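Side-chain contact in Nab2p (Saccharomyces cerevisiae YJM1574, PDB 5L2L), which binds the poly(A) tails of mRNAs and pre-mRNAs through zinc fingers, protecting transcripts from the exosome and helping to control tail length and nuclear export: residues 65-68 and 69-73. Numbering follows the deposited sequence.
Sequences FRHP and PGRVL. With ZN (zinc ion), chain U; nucleotides of chain G.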
ATOM      1  N   PHE F  65      14.430  12.193   9.237  1.00 17.07           N
ATOM      2  CA  PHE F  65      15.622  11.358   9.411  1.00 18.30           C
ATOM      3  C   PHE F  65      16.813  12.206   9.905  1.00 19.69           C
ATOM      4  O   PHE F  65      16.770  13.443   9.908  1.00 20.01           O
ATOM      5  CB  PHE F  65      15.964  10.630   8.089  1.00 17.76           C
ATOM      6  CG  PHE F  65      14.952   9.561   7.690  1.00 17.09           C
ATOM      7  CD1 PHE F  65      15.090   8.240   8.138  1.00 18.63           C
ATOM      8  CD2 PHE F  65      13.885   9.866   6.850  1.00 18.52           C
ATOM      9  CE1 PHE F  65      14.163   7.262   7.789  1.00 18.11           C
ATOM     10  CE2 PHE F  65      12.959   8.881   6.484  1.00 18.63           C
ATOM     11  CZ  PHE F  65      13.100   7.574   6.963  1.00 17.25           C
ATOM     12  N   ARG F  66      17.889  11.531  10.356  1.00 19.06           N
ATOM     13  CA  ARG F  66      19.078  12.232  10.861  1.00 20.03           C
ATOM     14  C   ARG F  66      19.953  12.753   9.723  1.00 19.21           C
ATOM     15  O   ARG F  66      20.242  12.035   8.765  1.00 20.24           O
ATOM     16  CB  ARG F  66      19.938  11.325  11.749  1.00 22.50           C
ATOM     17  CG  ARG F  66      19.347  10.949  13.099  1.00 30.28           C
ATOM     18  CD  ARG F  66      20.422  10.311  14.014  1.00 35.73           C
ATOM     19  NE  ARG F  66      20.942   9.068  13.438  1.00 39.98           N
ATOM     20  CZ  ARG F  66      20.726   7.851  13.919  1.00 43.62           C
ATOM     21  NH1 ARG F  66      20.008   7.670  15.020  1.00 43.15           N
ATOM     22  NH2 ARG F  66      21.237   6.798  13.297  1.00 48.10           N
ATOM     23  N   HIS F  67      20.419  13.997   9.856  1.00 20.29           N
ATOM     24  CA  HIS F  67      21.288  14.591   8.839  1.00 20.68           C
ATOM     25  C   HIS F  67      22.631  15.016   9.421  1.00 23.76           C
ATOM     26  O   HIS F  67      22.726  15.337  10.612  1.00 26.40           O
ATOM     27  CB  HIS F  67      20.626  15.812   8.186  1.00 20.82           C
ATOM     28  CG  HIS F  67      19.309  15.499   7.546  1.00 19.47           C
ATOM     29  ND1 HIS F  67      18.110  15.657   8.205  1.00 19.42           N
ATOM     30  CD2 HIS F  67      19.004  14.978   6.331  1.00 18.67           C
ATOM     31  CE1 HIS F  67      17.124  15.262   7.420  1.00 19.03           C
ATOM     32  NE2 HIS F  67      17.635  14.842   6.281  1.00 18.21           N
ATOM     33  N   PRO F  68      23.683  15.043   8.603  1.00 25.19           N
ATOM     34  CA  PRO F  68      24.967  15.569   9.057  1.00 27.85           C
ATOM     35  C   PRO F  68      24.873  17.051   9.361  1.00 28.51           C
ATOM     36  O   PRO F  68      23.977  17.745   8.860  1.00 27.36           O
ATOM     37  CB  PRO F  68      25.899  15.320   7.860  1.00 27.84           C
ATOM     38  CG  PRO F  68      25.258  14.285   7.064  1.00 26.94           C
ATOM     39  CD  PRO F  68      23.785  14.463   7.251  1.00 24.55           C
ATOM     40  N   PRO F  69      25.794  17.581  10.158  1.00 30.93           N
ATOM     41  CA  PRO F  69      25.828  19.028  10.355  1.00 32.48           C
ATOM     42  C   PRO F  69      26.186  19.694   9.039  1.00 33.28           C
ATOM     43  O   PRO F  69      26.832  19.098   8.178  1.00 35.08           O
ATOM     44  CB  PRO F  69      26.915  19.220  11.417  1.00 34.38           C
ATOM     45  CG  PRO F  69      27.803  18.003  11.274  1.00 34.72           C
ATOM     46  CD  PRO F  69      26.923  16.887  10.805  1.00 32.95           C
ATOM     47  N   GLY F  70      25.726  20.918   8.856  1.00 33.69           N
ATOM     48  CA  GLY F  70      26.034  21.639   7.633  1.00 33.90           C
ATOM     49  C   GLY F  70      24.958  21.579   6.573  1.00 32.22           C
ATOM     50  O   GLY F  70      25.071  22.271   5.554  1.00 32.55           O
ATOM     51  N   ARG F  71      23.928  20.764   6.771  1.00 30.72           N
ATOM     52  CA  ARG F  71      22.758  20.841   5.911  1.00 28.34           C
ATOM     53  C   ARG F  71      22.093  22.203   6.073  1.00 28.89           C
ATOM     54  O   ARG F  71      21.963  22.718   7.188  1.00 29.78           O
ATOM     55  CB  ARG F  71      21.775  19.730   6.270  1.00 26.77           C
ATOM     56  CG  ARG F  71      20.481  19.736   5.477  1.00 25.18           C
ATOM     57  CD  ARG F  71      19.626  18.663   6.022  1.00 23.04           C
ATOM     58  NE  ARG F  71      18.344  18.448   5.336  1.00 19.33           N
ATOM     59  CZ  ARG F  71      17.149  18.469   5.934  1.00 19.57           C
ATOM     60  NH1 ARG F  71      16.070  18.200   5.227  1.00 18.93           N
ATOM     61  NH2 ARG F  71      17.018  18.796   7.213  1.00 23.51           N
ATOM     62  N   VAL F  72      21.693  22.799   4.952  1.00 28.12           N
ATOM     63  CA  VAL F  72      20.989  24.076   4.955  1.00 29.09           C
ATOM     64  C   VAL F  72      19.705  23.935   4.148  1.00 28.52           C
ATOM     65  O   VAL F  72      19.604  23.095   3.247  1.00 29.95           O
ATOM     66  CB  VAL F  72      21.870  25.225   4.402  1.00 29.87           C
ATOM     67  CG1 VAL F  72      23.077  25.415   5.290  1.00 30.20           C
ATOM     68  CG2 VAL F  72      22.308  24.955   2.965  1.00 31.23           C
ATOM     69  N   LEU F  73      18.716  24.753   4.494  1.00 28.16           N
ATOM     70  CA  LEU F  73      17.411  24.793   3.857  1.00 27.75           C
ATOM     71  C   LEU F  73      17.058  26.234   3.510  1.00 31.79           C
ATOM     72  O   LEU F  73      17.591  27.176   4.110  1.00 33.47           O
ATOM     73  CB  LEU F  73      16.322  24.209   4.776  1.00 26.12           C
ATOM     74  CG  LEU F  73      16.433  22.719   5.123  1.00 25.19           C
ATOM     75  CD1 LEU F  73      15.410  22.322   6.208  1.00 25.69           C
ATOM     76  CD2 LEU F  73      16.240  21.867   3.869  1.00 25.59           C
TER
HETATM   77 ZN    ZN U 503      16.478  13.923   4.786  1.00 17.09          ZN
ATOM     78  P     A G   5      11.849   1.803   1.841  1.00 20.39           P
ATOM     79  OP1   A G   5      13.143   1.542   1.182  1.00 20.85           O
ATOM     80  OP2   A G   5      11.799   1.843   3.316  1.00 20.66           O
ATOM     81  O5'   A G   5      11.371   3.200   1.246  1.00 19.58           O
ATOM     82  C5'   A G   5      10.062   3.716   1.506  1.00 19.17           C
ATOM     83  C4'   A G   5      10.056   5.228   1.514  1.00 19.63           C
ATOM     84  O4'   A G   5      10.751   5.721   2.704  1.00 19.45           O
ATOM     85  C3'   A G   5      10.746   5.888   0.329  1.00 20.73           C
ATOM     86  O3'   A G   5      10.093   7.123   0.050  1.00 21.02           O
ATOM     87  C2'   A G   5      12.156   6.132   0.867  1.00 19.34           C
ATOM     88  O2'   A G   5      12.901   7.138   0.205  1.00 19.30           O
ATOM     89  C1'   A G   5      11.874   6.499   2.323  1.00 18.77           C
ATOM     90  N9    A G   5      13.001   6.181   3.216  1.00 17.83           N
ATOM     91  C8    A G   5      13.278   4.982   3.810  1.00 18.54           C
ATOM     92  N7    A G   5      14.376   4.962   4.531  1.00 17.00           N
ATOM     93  C5    A G   5      14.881   6.254   4.390  1.00 15.81           C
ATOM     94  C6    A G   5      16.019   6.898   4.907  1.00 18.33           C
ATOM     95  N6    A G   5      16.903   6.286   5.700  1.00 19.32           N
ATOM     96  N1    A G   5      16.240   8.190   4.559  1.00 17.22           N
ATOM     97  C2    A G   5      15.337   8.796   3.775  1.00 18.04           C
ATOM     98  N3    A G   5      14.214   8.298   3.247  1.00 17.89           N
ATOM     99  C4    A G   5      14.041   7.011   3.582  1.00 17.56           C
TER
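His67 NE2 binds the zinc ion at 2.1 Å, completing with Cys52, Cys58 and Cys63 the site of the seventh CCCH zinc finger, and the guanidinium of Arg71 lies flat over one face of the same imidazole. The two planes are only 8° apart. Their centres are 3.6 Å from each other, with Arg71 CZ above the middle of the ring. Arginine suits this place because its long, flat end can both stack and donate: NE gives a hydrogen bond to the backbone O of Cys58, whose SG binds the same zinc ion, which helps fix the rotation of the stacked group. With CG anti to the backbone N (chi1 178°) and the chain extended to NE, the side chain reaches back over the histidine ring. The return is made by a type II beta turn from Pro68 to Arg71, in which Pro69 supplies the rigid second position and Gly70 the positive phi of 97°, where a side chain would press against the carbonyl O of Pro69. Leu73 CD2 lies 3.9 Å above the plane of the opposite guanidinium face, toward its rim. On the RNA side, Phe65 offers a flat aromatic surface suited to lying against a purine base, with CZ 3.4 Å from C5 of A5 of chain G. Over the same imidazole face as the guanidinium, near His67 CG, Arg71 CD adds a CH-pi contact, 3.9 Å from the ring centroid.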